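Local coordinates for protein RAP1B (Serratia marcescens, PDB 4AX2) that probably acts as an immunity protein that protects the bacterium from its own amidase toxin delivered by the Type VI secretion system, at residues D133-W136 with N137-N140. Numbering follows the deposited sequence.
Sequences DRTW and NQDN. With EDO (1,2-ethanediol), chain E; EDO (1,2-ethanediol), chain D.
Asn140 lays its side chain across one face of the Trp136 indole, four residues back along the chain. Its amide lies almost parallel to the ring, the two planes 12° apart, and CB of Asn140 makes a CH-pi contact 3.5 Å from the centre of the six-membered ring of Trp136. The amide nitrogen is held over the pyrrole side by its own bond, since Asn140 ND2 donates to Trp136 O at 2.9 Å and that oxygen stays in the plane of the amide. The indole also meets Lys29 in a cation-pi contact and Trp70 edge to face.

Gln138 reaches back to the residues just before the helix. Its backbone N donates to Thr135 OG1 at 3.0 Å, and its OE1 accepts from Thr135 N at 3.2 Å, while its amide lies over the rim of one face of the Arg134 guanidinium, the planes 32° apart. Arg134 bends at chi3 (66°) and grips a single carboxylate oxygen side-on: NE and NH2 of Arg134 each lie 2.8 Å from Asp139 OD1. Asp139 OD2 is hydrogen-bonded to Tyr33 OH, which ties the start of the helix to helix 33-49. The reciprocal bonds of Thr135 and Gln138 form a capping box, with Thr135 as N-cap of the short C-terminal helix 136-140 at the surface of this all-helical protein.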
ATOM      1  N   ASP A 133      -4.287 -11.312 -16.251  1.00 28.24           N
ATOM      2  CA  ASP A 133      -3.083 -11.904 -15.652  1.00 28.64           C
ATOM      3  C   ASP A 133      -1.791 -11.650 -16.459  1.00 28.29           C
ATOM      4  O   ASP A 133      -0.701 -12.018 -16.012  1.00 28.38           O
ATOM      5  CB  ASP A 133      -3.241 -13.415 -15.456  1.00 30.11           C
ATOM      6  CG  ASP A 133      -4.347 -13.786 -14.467  1.00 32.57           C
ATOM      7  OD1 ASP A 133      -4.946 -12.886 -13.849  1.00 31.42           O
ATOM      8  OD2 ASP A 133      -4.630 -15.008 -14.346  1.00 35.11           O
ATOM      9  N   ARG A 134      -1.892 -11.049 -17.638  1.00 27.60           N
ATOM     10  CA  ARG A 134      -0.683 -10.720 -18.397  1.00 27.62           C
ATOM     11  C   ARG A 134      -0.009  -9.508 -17.765  1.00 26.42           C
ATOM     12  O   ARG A 134      -0.621  -8.806 -16.936  1.00 25.07           O
ATOM     13  CB  ARG A 134      -1.009 -10.508 -19.872  1.00 27.80           C
ATOM     14  CG  ARG A 134      -1.315 -11.844 -20.551  1.00 29.73           C
ATOM     15  CD  ARG A 134      -1.682 -11.711 -22.011  1.00 30.44           C
ATOM     16  NE  ARG A 134      -0.583 -11.235 -22.837  1.00 30.35           N
ATOM     17  CZ  ARG A 134       0.347 -11.996 -23.407  1.00 32.08           C
ATOM     18  NH1 ARG A 134       0.354 -13.322 -23.249  1.00 34.18           N
ATOM     19  NH2 ARG A 134       1.286 -11.424 -24.141  1.00 32.11           N
ATOM     20  N   THR A 135       1.250  -9.282 -18.135  1.00 25.95           N
ATOM     21  CA  THR A 135       2.026  -8.168 -17.608  1.00 24.53           C
ATOM     22  C   THR A 135       2.440  -7.229 -18.719  1.00 24.64           C
ATOM     23  O   THR A 135       2.435  -7.603 -19.900  1.00 24.77           O
ATOM     24  CB  THR A 135       3.299  -8.675 -16.908  1.00 24.52           C
ATOM     25  OG1 THR A 135       4.248  -9.110 -17.889  1.00 24.20           O
ATOM     26  CG2 THR A 135       2.980  -9.824 -15.939  1.00 24.45           C
ATOM     27  N   TRP A 136       2.819  -6.006 -18.350  1.00 23.43           N
ATOM     28  CA  TRP A 136       3.295  -5.056 -19.349  1.00 24.16           C
ATOM     29  C   TRP A 136       4.497  -5.592 -20.091  1.00 24.86           C
ATOM     30  O   TRP A 136       4.602  -5.456 -21.313  1.00 25.07           O
ATOM     31  CB  TRP A 136       3.632  -3.707 -18.706  1.00 22.84           C
ATOM     32  CG  TRP A 136       3.898  -2.650 -19.731  1.00 23.26           C
ATOM     33  CD1 TRP A 136       2.993  -1.775 -20.315  1.00 23.03           C
ATOM     34  CD2 TRP A 136       5.177  -2.358 -20.371  1.00 24.50           C
ATOM     35  NE1 TRP A 136       3.625  -0.959 -21.222  1.00 24.08           N
ATOM     36  CE2 TRP A 136       4.933  -1.271 -21.303  1.00 24.71           C
ATOM     37  CE3 TRP A 136       6.456  -2.859 -20.244  1.00 25.73           C
ATOM     38  CZ2 TRP A 136       5.947  -0.728 -22.073  1.00 26.62           C
ATOM     39  CZ3 TRP A 136       7.469  -2.314 -21.025  1.00 27.18           C
ATOM     40  CH2 TRP A 136       7.219  -1.271 -21.915  1.00 27.73           C
ATOM     41  N   ASN A 137       5.432  -6.210 -19.368  1.00 25.24           N
ATOM     42  CA  ASN A 137       6.609  -6.790 -20.007  1.00 27.07           C
ATOM     43  C   ASN A 137       6.274  -7.853 -21.036  1.00 28.11           C
ATOM     44  O   ASN A 137       6.848  -7.884 -22.136  1.00 28.69           O
ATOM     45  CB  ASN A 137       7.562  -7.362 -18.956  1.00 27.88           C
ATOM     46  CG  ASN A 137       8.355  -6.287 -18.266  1.00 27.60           C
ATOM     47  OD1 ASN A 137       8.447  -5.168 -18.755  1.00 27.18           O
ATOM     48  ND2 ASN A 137       8.959  -6.625 -17.131  1.00 28.20           N
ATOM     49  N   GLN A 138       5.338  -8.720 -20.666  1.00 28.97           N
ATOM     50  CA  GLN A 138       4.834  -9.750 -21.573  1.00 30.74           C
ATOM     51  C   GLN A 138       4.303  -9.181 -22.864  1.00 29.47           C
ATOM     52  O   GLN A 138       4.563  -9.723 -23.941  1.00 30.56           O
ATOM     53  CB  GLN A 138       3.692 -10.504 -20.929  1.00 32.73           C
ATOM     54  CG  GLN A 138       4.001 -11.921 -20.626  1.00 35.84           C
ATOM     55  CD  GLN A 138       2.777 -12.646 -20.147  1.00 37.41           C
ATOM     56  OE1 GLN A 138       2.048 -12.161 -19.265  1.00 35.47           O
ATOM     57  NE2 GLN A 138       2.548 -13.830 -20.716  1.00 39.13           N
ATOM     58  N   ASP A 139       3.530  -8.102 -22.745  1.00 27.16           N
ATOM     59  CA  ASP A 139       2.862  -7.499 -23.881  1.00 27.23           C
ATOM     60  C   ASP A 139       3.725  -6.558 -24.710  1.00 26.81           C
ATOM     61  O   ASP A 139       3.413  -6.329 -25.872  1.00 26.78           O
ATOM     62  CB  ASP A 139       1.615  -6.747 -23.418  1.00 26.63           C
ATOM     63  CG  ASP A 139       0.418  -7.657 -23.243  1.00 27.24           C
ATOM     64  OD1 ASP A 139       0.437  -8.794 -23.785  1.00 27.68           O
ATOM     65  OD2 ASP A 139      -0.556  -7.216 -22.584  1.00 26.58           O
ATOM     66  N   ASN A 140       4.785  -5.998 -24.118  1.00 25.33           N
ATOM     67  CA  ASN A 140       5.557  -4.936 -24.774  1.00 25.78           C
ATOM     68  C   ASN A 140       7.037  -5.267 -24.990  1.00 26.36           C
ATOM     69  O   ASN A 140       7.651  -4.740 -25.901  1.00 26.51           O
ATOM     70  CB  ASN A 140       5.439  -3.638 -23.974  1.00 25.28           C
ATOM     71  CG  ASN A 140       4.022  -3.108 -23.947  1.00 24.91           C
ATOM     72  OD1 ASN A 140       3.634  -2.345 -24.831  1.00 26.87           O
ATOM     73  ND2 ASN A 140       3.232  -3.540 -22.975  1.00 23.78           N
TER
HETATM   74  C1  EDO E1154      -5.776 -16.011 -10.772  1.00 58.70           C
HETATM   75  O1  EDO E1154      -6.216 -15.514 -12.035  1.00 59.15           O
HETATM   76  C2  EDO E1154      -4.267 -15.808 -10.675  1.00 58.87           C
HETATM   77  O2  EDO E1154      -4.020 -14.653  -9.881  1.00 61.22           O
HETATM   78  C1  EDO D1153      -4.053 -15.043 -22.779  1.00 48.19           C
HETATM   79  O1  EDO D1153      -4.354 -14.081 -23.813  1.00 50.03           O
HETATM   80  C2  EDO D1153      -2.655 -15.610 -22.990  1.00 49.71           C
HETATM   81  O2  EDO D1153      -1.846 -15.355 -21.840  1.00 51.95           O
HETATM   82  O   HOH W   1       3.982 -11.438 -25.871  1.00 26.85           O